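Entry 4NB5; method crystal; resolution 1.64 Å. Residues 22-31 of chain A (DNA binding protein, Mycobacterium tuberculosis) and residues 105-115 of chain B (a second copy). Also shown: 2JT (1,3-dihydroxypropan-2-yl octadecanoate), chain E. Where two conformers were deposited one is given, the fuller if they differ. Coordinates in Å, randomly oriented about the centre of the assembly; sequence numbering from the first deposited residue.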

# COMPACT_ATOMS: atom_id res chain seq x y z
N GLN A 22 -20.27 -1.60 2.74
CA GLN A 22 -18.91 -1.16 2.47
C GLN A 22 -17.93 -1.62 3.54
O GLN A 22 -16.78 -1.94 3.25
CB GLN A 22 -18.85 0.37 2.30
CG GLN A 22 -19.56 0.86 1.02
CD GLN A 22 -19.59 2.38 0.89
OE1 GLN A 22 -18.64 3.06 1.25
NE2 GLN A 22 -20.69 2.91 0.36
N MET A 23 -18.39 -1.68 4.79
CA MET A 23 -17.54 -2.22 5.86
C MET A 23 -17.30 -3.72 5.64
O MET A 23 -16.23 -4.23 5.95
CB MET A 23 -18.17 -1.97 7.23
CG MET A 23 -18.13 -0.51 7.66
SD MET A 23 -16.51 0.04 8.20
CE MET A 23 -16.31 -0.94 9.69
N GLY A 24 -18.30 -4.41 5.11
CA GLY A 24 -18.13 -5.81 4.76
C GLY A 24 -17.03 -5.95 3.73
O GLY A 24 -16.19 -6.85 3.80
N GLY A 25 -17.02 -5.04 2.77
CA GLY A 25 -16.00 -5.00 1.73
C GLY A 25 -14.60 -4.75 2.24
O GLY A 25 -13.64 -5.40 1.82
N TYR A 26 -14.47 -3.79 3.15
CA TYR A 26 -13.18 -3.50 3.77
C TYR A 26 -12.66 -4.76 4.45
O TYR A 26 -11.48 -5.08 4.35
CB TYR A 26 -13.30 -2.35 4.77
CG TYR A 26 -12.06 -2.13 5.60
CD1 TYR A 26 -11.04 -1.31 5.15
CD2 TYR A 26 -11.91 -2.73 6.84
CE1 TYR A 26 -9.90 -1.10 5.91
CE2 TYR A 26 -10.78 -2.53 7.61
CZ TYR A 26 -9.78 -1.71 7.14
OH TYR A 26 -8.66 -1.51 7.91
N PHE A 27 -13.53 -5.47 5.16
CA PHE A 27 -13.07 -6.68 5.83
C PHE A 27 -12.66 -7.75 4.82
O PHE A 27 -11.60 -8.36 4.97
CB PHE A 27 -14.13 -7.21 6.80
CG PHE A 27 -14.00 -6.65 8.19
CD1 PHE A 27 -14.04 -5.27 8.39
CD2 PHE A 27 -13.83 -7.48 9.28
CE1 PHE A 27 -13.92 -4.74 9.66
CE2 PHE A 27 -13.71 -6.96 10.55
CZ PHE A 27 -13.75 -5.58 10.74
N GLU A 28 -13.48 -7.96 3.81
CA GLU A 28 -13.20 -9.03 2.85
C GLU A 28 -11.93 -8.75 2.06
O GLU A 28 -11.26 -9.68 1.62
CB GLU A 28 -14.39 -9.23 1.90
CG GLU A 28 -14.26 -10.48 1.05
CD GLU A 28 -15.59 -10.94 0.50
OE1 GLU A 28 -16.51 -10.09 0.40
OE2 GLU A 28 -15.73 -12.14 0.18
N SER A 29 -11.60 -7.47 1.89
CA SER A 29 -10.39 -7.08 1.17
C SER A 29 -9.14 -7.39 1.97
O SER A 29 -8.07 -7.64 1.41
CB SER A 29 -10.44 -5.59 0.82
OG SER A 29 -11.43 -5.33 -0.16
N ARG A 30 -9.26 -7.37 3.30
CA ARG A 30 -8.14 -7.71 4.17
C ARG A 30 -8.22 -9.16 4.64
O ARG A 30 -7.70 -9.52 5.69
CB ARG A 30 -8.10 -6.78 5.38
CG ARG A 30 -7.82 -5.32 5.04
CD ARG A 30 -7.05 -4.64 6.16
NE ARG A 30 -5.64 -4.47 5.83
CZ ARG A 30 -4.68 -4.19 6.71
NH1 ARG A 30 -4.97 -4.05 8.00
NH2 ARG A 30 -3.43 -4.05 6.31
N SER A 31 -8.89 -9.99 3.84
CA SER A 31 -8.95 -11.43 4.08
C SER A 31 -9.70 -11.85 5.34
O SER A 31 -9.50 -12.96 5.85
CB SER A 31 -7.54 -12.01 4.08
OG SER A 31 -6.90 -11.71 2.86
N ARG B 105 3.15 0.44 7.16
CA ARG B 105 2.75 1.46 6.19
C ARG B 105 1.42 1.08 5.53
O ARG B 105 0.59 1.94 5.27
CB ARG B 105 3.83 1.66 5.13
CG ARG B 105 5.08 2.31 5.67
CD ARG B 105 6.18 2.31 4.63
NE ARG B 105 7.50 2.44 5.24
CZ ARG B 105 8.57 1.75 4.86
NH1 ARG B 105 8.49 0.88 3.86
NH2 ARG B 105 9.72 1.93 5.48
N GLU B 106 1.23 -0.20 5.26
CA GLU B 106 -0.03 -0.64 4.70
C GLU B 106 -1.16 -0.41 5.71
O GLU B 106 -2.28 -0.08 5.33
CB GLU B 106 0.03 -2.12 4.30
CG GLU B 106 -1.32 -2.73 3.96
CD GLU B 106 -1.95 -2.11 2.73
OE1 GLU B 106 -3.10 -2.47 2.40
OE2 GLU B 106 -1.30 -1.27 2.08
N ARG B 107 -0.85 -0.56 7.00
CA ARG B 107 -1.84 -0.28 8.04
C ARG B 107 -2.24 1.19 8.06
O ARG B 107 -3.41 1.51 8.32
CB ARG B 107 -1.33 -0.69 9.42
CG ARG B 107 -1.56 -2.14 9.72
CD ARG B 107 -2.15 -2.35 11.11
NE ARG B 107 -3.25 -1.43 11.41
CZ ARG B 107 -4.54 -1.71 11.26
NH1 ARG B 107 -4.94 -2.88 10.79
NH2 ARG B 107 -5.45 -0.79 11.58
N ILE B 108 -1.30 2.09 7.80
CA ILE B 108 -1.63 3.51 7.69
C ILE B 108 -2.67 3.71 6.60
O ILE B 108 -3.66 4.42 6.80
CB ILE B 108 -0.40 4.36 7.34
CG1 ILE B 108 0.59 4.37 8.49
CG2 ILE B 108 -0.83 5.78 6.99
CD1 ILE B 108 1.87 5.13 8.18
N ARG B 109 -2.46 3.07 5.46
CA ARG B 109 -3.43 3.15 4.37
C ARG B 109 -4.77 2.58 4.80
O ARG B 109 -5.82 3.17 4.54
CB ARG B 109 -2.94 2.38 3.14
CG ARG B 109 -4.06 2.21 2.13
CD ARG B 109 -3.58 1.89 0.74
NE ARG B 109 -4.69 1.94 -0.20
CZ ARG B 109 -4.58 1.89 -1.52
NH1 ARG B 109 -3.38 1.78 -2.09
NH2 ARG B 109 -5.67 1.95 -2.27
N ALA B 110 -4.74 1.43 5.46
CA ALA B 110 -5.96 0.79 5.93
C ALA B 110 -6.74 1.72 6.87
O ALA B 110 -7.97 1.80 6.80
CB ALA B 110 -5.62 -0.52 6.63
N MET B 111 -6.04 2.43 7.75
CA MET B 111 -6.72 3.32 8.66
C MET B 111 -7.32 4.51 7.91
O MET B 111 -8.41 4.95 8.23
CB MET B 111 -5.78 3.77 9.78
CG MET B 111 -5.33 2.62 10.66
SD MET B 111 -4.38 3.11 12.11
CE MET B 111 -3.06 4.04 11.34
N ALA B 112 -6.62 5.00 6.89
CA ALA B 112 -7.16 6.09 6.06
C ALA B 112 -8.44 5.66 5.37
O ALA B 112 -9.40 6.42 5.28
CB ALA B 112 -6.14 6.54 5.04
N GLU B 113 -8.46 4.42 4.87
CA GLU B 113 -9.63 3.89 4.19
C GLU B 113 -10.80 3.77 5.16
O GLU B 113 -11.94 4.05 4.80
CB GLU B 113 -9.31 2.54 3.56
CG GLU B 113 -8.32 2.63 2.42
CD GLU B 113 -7.95 1.28 1.83
OE1 GLU B 113 -7.30 1.26 0.77
OE2 GLU B 113 -8.31 0.24 2.43
N LEU B 114 -10.51 3.35 6.38
CA LEU B 114 -11.54 3.24 7.41
C LEU B 114 -12.08 4.61 7.80
O LEU B 114 -13.27 4.77 8.07
CB LEU B 114 -10.99 2.54 8.65
CG LEU B 114 -10.95 1.02 8.58
CD1 LEU B 114 -10.20 0.44 9.77
CD2 LEU B 114 -12.36 0.45 8.52
N GLN B 115 -11.20 5.62 7.80
CA GLN B 115 -11.63 6.97 8.10
C GLN B 115 -12.61 7.46 7.04
O GLN B 115 -13.60 8.11 7.35
CB GLN B 115 -10.42 7.90 8.21
CG GLN B 115 -10.74 9.21 8.89
CD GLN B 115 -9.61 10.22 8.82
OE1 GLN B 115 -9.85 11.43 8.80
NE2 GLN B 115 -8.38 9.73 8.78
C10 2JT E . -0.61 -9.54 10.58
C13 2JT E . -4.16 -9.75 12.46
C15 2JT E . -4.00 -8.62 14.67
C17 2JT E . -5.73 -8.47 16.41
C20 2JT E . -5.19 -10.60 19.57
C21 2JT E . -5.01 -9.81 20.80
C22 2JT E . -3.82 -10.34 21.62
C24 2JT E . -2.76 -12.36 22.53
O01 2JT E . -2.34 -6.93 10.51
C02 2JT E . -1.15 -7.01 10.39
O03 2JT E . -0.74 -6.66 9.14
C04 2JT E . 0.09 -5.79 8.79
C05 2JT E . 0.22 -4.70 9.81
O06 2JT E . 1.49 -4.66 10.31
C07 2JT E . -0.69 -5.43 7.45
O08 2JT E . -0.11 -4.56 6.87
C09 2JT E . -0.21 -8.07 11.06
C11 2JT E . -1.64 -10.19 11.51
C12 2JT E . -2.92 -9.25 11.68
C14 2JT E . -4.75 -8.67 13.34
C16 2JT E . -4.64 -7.81 15.69
C18 2JT E . -5.29 -9.62 17.18
C19 2JT E . -6.05 -9.88 18.50
C23 2JT E . -4.00 -11.63 22.28
C25 2JT E . -3.19 -13.79 22.82

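Two helices from two copies of one protein run nearly antiparallel, their N-to-C directions 169° apart. At closest approach their axes are 11.3 Å apart, a spacing at which the contact is made by side chains, the long ones of A:Tyr26 and A:Arg30 reaching most of the way. The nearest CA atoms, those of A:Tyr26 and B:Leu114, are 7.8 Å apart. The chain A helix is near its end here: A:Arg30 is the first residue to leave helical phi/psi, and its N makes only weak bonds to A:Tyr26 O and A:Phe27 O. The chain B helix runs on past both ends of its stretch.

No hydrogen bond or salt bridge crosses between the stretches. Packing carries the contact, which buries 360 Å² in all, and A:Tyr26 gives the largest share. B:Leu114, B:Ala110 and A:Met23 are buried, while A:Tyr26 and A:Arg30 stay partly exposed, long enough and flat enough to cover chain B while keeping polar ends. The CA-to-CB bond of A:Tyr26 points toward chain B and its chi1 is t, which sends the ring across the gap. B:Leu114 starts sideways, yet its branched end reaches over one face of that ring: CD2 lies 3.5 Å from the A:Tyr26 ring centroid, 12° off the normal, a CH-pi contact. Leucine suits this place because its methyls can cover an aromatic face, and CD2 also meets A:Met23 SD at 4.2 Å, where the flexible thioether brings its end closer than its sideways root would suggest. Farther out, A:Tyr26 OH lies 3.1 Å from B:Leu114 CD1 and 3.4 Å from B:Ala110 CB. The carboxylate of B:Glu113 stands at the ring edge, with OE2 4.1 Å from A:Tyr26 CE1, while its OE1 is held within its own helix by a 2.9 Å salt bridge from B:Arg109 NE.

B:Ala110 is the small residue that both large ones share. Its methyl points toward chain A, touching the tyrosine and leaving room for the flat A:Arg30 guanidinium to lie over it, with CB 3.8 Å from CZ. The arginine reaches past it along the chain B helix, and its NH2 comes 3.4 Å from B:Glu106 CG. A:Arg30 NH1 sits 3.0 Å from B:Arg107 NH1, two like-charged donors that cannot bond to each other, while A:Arg30 NH2 remains 4.2 Å from B:Glu106 OE1, beyond a salt bridge. The lipid 2JT borders this same corner, its C07 3.3 Å from A:Arg30 NH2 and its C05 3.1 Å from B:Arg107 CG.

The rule to read is a ring from the last turns of one helix and a guanidinium from just beyond its end, laid against alanine and leucine one turn apart on the other.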